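Local coordinates for hypothetical sugar ABC-transporter sugar binding protein (Arthrobacter globiformis, PDB 7BVT) that binds cyclic alpha-maltosyl-1,6-maltose and probably delivers it, as the solute-binding protein of an ABC transporter, for uptake into the cell, at residues D117-L122 with T292-E297; M334-V337 with V341-G344. All blocks are in the same frame, centred on the assembly; numbering follows the deposited sequence.

Interaction 1: D117-L122 with T292-E297; sequences DVNDAL and TNLGGE. With GLC (alpha-D-glucopyranose), chain B.
The capped start of helix 120-125 meets the sugar-binding part of strand 292-301 through Leu294, whose CD1 touches Asn119, Ala121 and Leu122. The methyl CD1 lies 3.9 Å from Ala121 CB and 3.9 Å from Leu122 CG. The same methyl also lies 3.9 Å from Asn119 OD1. That oxygen is the N-cap acceptor of the helix. It takes a bond from Leu122 N at 3.0 Å, in the carbonyl plane, with an N-H...acceptor angle of 149°. Asn119 CG stands anti to the backbone N (chi1 177°), which places OD1 where Leu122 N can reach it. With an alanine here the amide is gone, and Leu122 N would probably lose its side-chain capping acceptor, and Leu294 CD1 a neighbour. Just past Leu294 the backbone borders the glycan. Gly296 N gives a weak hydrogen bond to O2 of the glucose, and Gly295 CA lies 3.3 Å from glucose O3. The glycine lets the backbone lie directly against the sugar. Arg371 binds both Leu294 O and this glucose. Around the contact, Leu122 also packs on Pro136 of strand 131-136, and Leu294 on Ala368 of strand 368-369.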
# COMPACT_ATOMS: atom_id res chain seq x y z
N ASP A 117 11.88 15.23 -0.69
CA ASP A 117 12.53 13.91 -0.87
C ASP A 117 11.50 12.81 -0.67
O ASP A 117 11.58 11.78 -1.36
CB ASP A 117 13.67 13.77 0.13
CG ASP A 117 14.59 12.57 -0.06
OD1 ASP A 117 14.57 11.92 -1.12
OD2 ASP A 117 15.32 12.29 0.91
N VAL A 118 10.57 13.02 0.27
CA VAL A 118 9.50 12.02 0.49
C VAL A 118 8.86 11.70 -0.87
O VAL A 118 8.62 12.62 -1.66
CB VAL A 118 8.47 12.50 1.52
CG1 VAL A 118 7.30 11.53 1.63
CG2 VAL A 118 9.10 12.67 2.87
N ASN A 119 8.52 10.45 -1.07
CA ASN A 119 7.79 9.96 -2.26
C ASN A 119 6.64 10.91 -2.63
O ASN A 119 5.75 11.19 -1.82
CB ASN A 119 7.29 8.55 -1.96
CG ASN A 119 6.47 8.02 -3.11
OD1 ASN A 119 5.26 8.36 -3.17
ND2 ASN A 119 7.12 7.21 -3.93
N ASP A 120 6.60 11.36 -3.90
CA ASP A 120 5.63 12.40 -4.30
C ASP A 120 4.19 11.88 -4.25
O ASP A 120 3.28 12.68 -3.99
CB ASP A 120 5.97 12.85 -5.73
CG ASP A 120 7.28 13.62 -5.90
OD1 ASP A 120 7.91 14.00 -4.93
OD2 ASP A 120 7.61 13.88 -7.09
N ALA A 121 3.95 10.64 -4.60
CA ALA A 121 2.59 10.10 -4.60
C ALA A 121 2.07 10.21 -3.16
O ALA A 121 0.89 10.52 -2.97
CB ALA A 121 2.54 8.69 -5.11
N LEU A 122 2.93 9.96 -2.17
CA LEU A 122 2.52 10.02 -0.74
C LEU A 122 2.36 11.44 -0.21
O LEU A 122 1.43 11.67 0.60
CB LEU A 122 3.45 9.18 0.12
CG LEU A 122 3.41 7.69 -0.22
CD1 LEU A 122 4.54 6.95 0.42
CD2 LEU A 122 2.07 7.09 0.16
N THR A 292 2.51 0.11 -9.46
CA THR A 292 2.04 -0.63 -8.29
C THR A 292 1.27 0.31 -7.36
O THR A 292 1.08 1.48 -7.72
CB THR A 292 3.19 -1.39 -7.64
OG1 THR A 292 2.57 -2.25 -6.68
CG2 THR A 292 4.19 -0.48 -6.99
N ASN A 293 0.79 -0.24 -6.24
CA ASN A 293 -0.10 0.44 -5.28
C ASN A 293 0.64 0.57 -3.94
O ASN A 293 1.31 -0.39 -3.56
CB ASN A 293 -1.38 -0.37 -5.11
CG ASN A 293 -2.59 0.49 -4.89
OD1 ASN A 293 -2.49 1.66 -4.50
ND2 ASN A 293 -3.72 -0.11 -5.15
N LEU A 294 0.58 1.73 -3.31
CA LEU A 294 1.28 2.04 -2.04
C LEU A 294 0.41 1.77 -0.82
O LEU A 294 -0.74 2.19 -0.77
CB LEU A 294 1.72 3.48 -2.02
CG LEU A 294 2.86 3.82 -2.98
CD1 LEU A 294 2.92 5.30 -3.28
CD2 LEU A 294 4.18 3.32 -2.41
N GLY A 295 1.00 1.10 0.16
CA GLY A 295 0.44 1.00 1.52
C GLY A 295 1.36 1.62 2.52
O GLY A 295 2.38 2.19 2.14
N GLY A 296 0.99 1.48 3.77
CA GLY A 296 1.87 1.86 4.87
C GLY A 296 1.30 2.98 5.72
O GLY A 296 0.14 3.41 5.49
N GLU A 297 2.10 3.42 6.70
CA GLU A 297 1.60 4.31 7.76
C GLU A 297 1.94 5.77 7.49
O GLU A 297 3.04 6.05 7.01
CB GLU A 297 2.22 3.91 9.08
CG GLU A 297 1.53 2.70 9.68
CD GLU A 297 1.79 1.37 9.00
OE1 GLU A 297 2.96 0.99 8.89
OE2 GLU A 297 0.82 0.73 8.57
C1 GLC B . -1.62 -3.16 3.52
C2 GLC B . -1.39 -1.69 3.30
C3 GLC B . -2.71 -0.95 3.33
C4 GLC B . -3.65 -1.61 2.31
C5 GLC B . -3.87 -3.07 2.69
C6 GLC B . -4.79 -3.76 1.67
O2 GLC B . -0.41 -1.26 4.23
O3 GLC B . -2.47 0.44 3.06
O4 GLC B . -4.92 -0.99 2.30
O5 GLC B . -2.63 -3.72 2.64
O6 GLC B . -5.35 -4.91 2.29

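Interaction 2: M334-V337 with V341-G344; sequences MLPV and VATG
Pro336 packs its ring against Val341 and Ala342, at the end of the short helix 339-342. The contact between the two segments is apolar, and all three residues are buried.

Val341 supplies the closest approach. Its CG1 lies 3.7 Å from Pro336 CB and 3.8 Å from Pro336 CG, so one methyl rests against two ring carbons. Val341 CB follows at 4.0 Å from Pro336 CB. The torsion explains which branch is used: CG1 is anti to the backbone N (chi1 173°) and faces the proline, while CG2 is directed elsewhere. The two side chains meet at a slant rather than lying alongside.

Ala342 meets the same ring at CG. Its backbone N is 4.0 Å from Pro336 CG, and its CB is 4.3 Å from that carbon. The ring therefore touches both the valine methyl and the backbone of the next residue.

Hydrogen bonds within and next to the second segment are local. The backbone bond from Gly344 N to Val341 O, at 3.0 Å, ties the helix end to the following turn. Gly344 is in turn the N-cap residue of helix 345-354. A side-chain bond joins Thr343 OG1 to Asp339 O, back in the short helix.

Other helices pack around this contact. Pro336 also touches Val325 and Ser329 of helix 322-332, and both Pro336 and Val341 reach Tyr347 of helix 345-354. Ala342 packs on Val362 of helix 359-363. This is a helix-loop-helix connection in the alpha/beta fold of the solute-binding protein 1 family, with the proline packed against helices 322-332, 339-342 and 345-354.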
# COMPACT_ATOMS: atom_id res chain seq x y z
N MET A 334 10.10 -2.57 6.18
CA MET A 334 9.22 -1.61 5.46
C MET A 334 10.06 -0.82 4.48
O MET A 334 11.27 -0.71 4.62
CB MET A 334 8.42 -0.71 6.42
CG MET A 334 7.56 -1.58 7.29
SD MET A 334 6.24 -0.83 8.23
CE MET A 334 7.30 -0.09 9.44
N LEU A 335 9.44 -0.37 3.40
CA LEU A 335 10.20 0.35 2.37
C LEU A 335 10.40 1.80 2.81
O LEU A 335 9.53 2.37 3.46
CB LEU A 335 9.42 0.32 1.04
CG LEU A 335 9.03 -1.07 0.57
CD1 LEU A 335 8.27 -1.00 -0.72
CD2 LEU A 335 10.26 -1.95 0.38
N PRO A 336 11.53 2.43 2.44
CA PRO A 336 11.81 3.77 2.89
C PRO A 336 10.85 4.74 2.21
O PRO A 336 10.53 4.58 1.04
CB PRO A 336 13.24 4.09 2.48
CG PRO A 336 13.72 2.91 1.73
CD PRO A 336 12.67 1.83 1.72
N VAL A 337 10.48 5.78 2.92
CA VAL A 337 9.56 6.79 2.35
C VAL A 337 10.32 7.88 1.56
O VAL A 337 9.65 8.67 0.86
CB VAL A 337 8.68 7.42 3.45
CG1 VAL A 337 7.87 6.35 4.15
CG2 VAL A 337 9.46 8.24 4.45
N VAL A 341 16.77 7.58 -0.11
CA VAL A 341 17.18 6.33 0.58
C VAL A 341 16.88 5.15 -0.34
O VAL A 341 17.76 4.31 -0.53
CB VAL A 341 16.54 6.21 1.97
CG1 VAL A 341 16.82 4.85 2.59
CG2 VAL A 341 16.97 7.33 2.88
N ALA A 342 15.69 5.08 -0.94
CA ALA A 342 15.29 3.99 -1.84
C ALA A 342 16.28 3.85 -3.00
O ALA A 342 16.49 2.71 -3.45
CB ALA A 342 13.88 4.21 -2.37
N THR A 343 16.91 4.96 -3.41
CA THR A 343 17.85 4.97 -4.55
C THR A 343 19.30 5.10 -4.09
O THR A 343 20.16 5.14 -4.97
CB THR A 343 17.53 6.07 -5.56
OG1 THR A 343 17.73 7.33 -4.91
CG2 THR A 343 16.12 5.99 -6.08
N GLY A 344 19.55 5.13 -2.81
CA GLY A 344 20.90 5.28 -2.23
C GLY A 344 21.68 3.98 -2.20
O GLY A 344 21.12 2.94 -1.84

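The centres of interactions 1 and 2 are 11 Å apart, and the two contacts touch. Val337 O, next to Pro336, probably accepts a hydrogen bond from Asn119 N at 2.9 Å. This joins the residue that caps helix 120-125 to the loop after helix 322-332. Glu297 OE1 also packs 3.8 Å from Met334 SD. Asp117 adds a tie to the short helix of interaction 2, through Ser340. The two differ in their relation to the glycan. Interaction 1 contains Gly295 and Gly296 of the pocket, whereas the side chain of Pro336 is about 14 Å from a bound glucose. Interaction 2 thus lies farther from the sugar, and is joined to interaction 1 through Asn119 and Glu297.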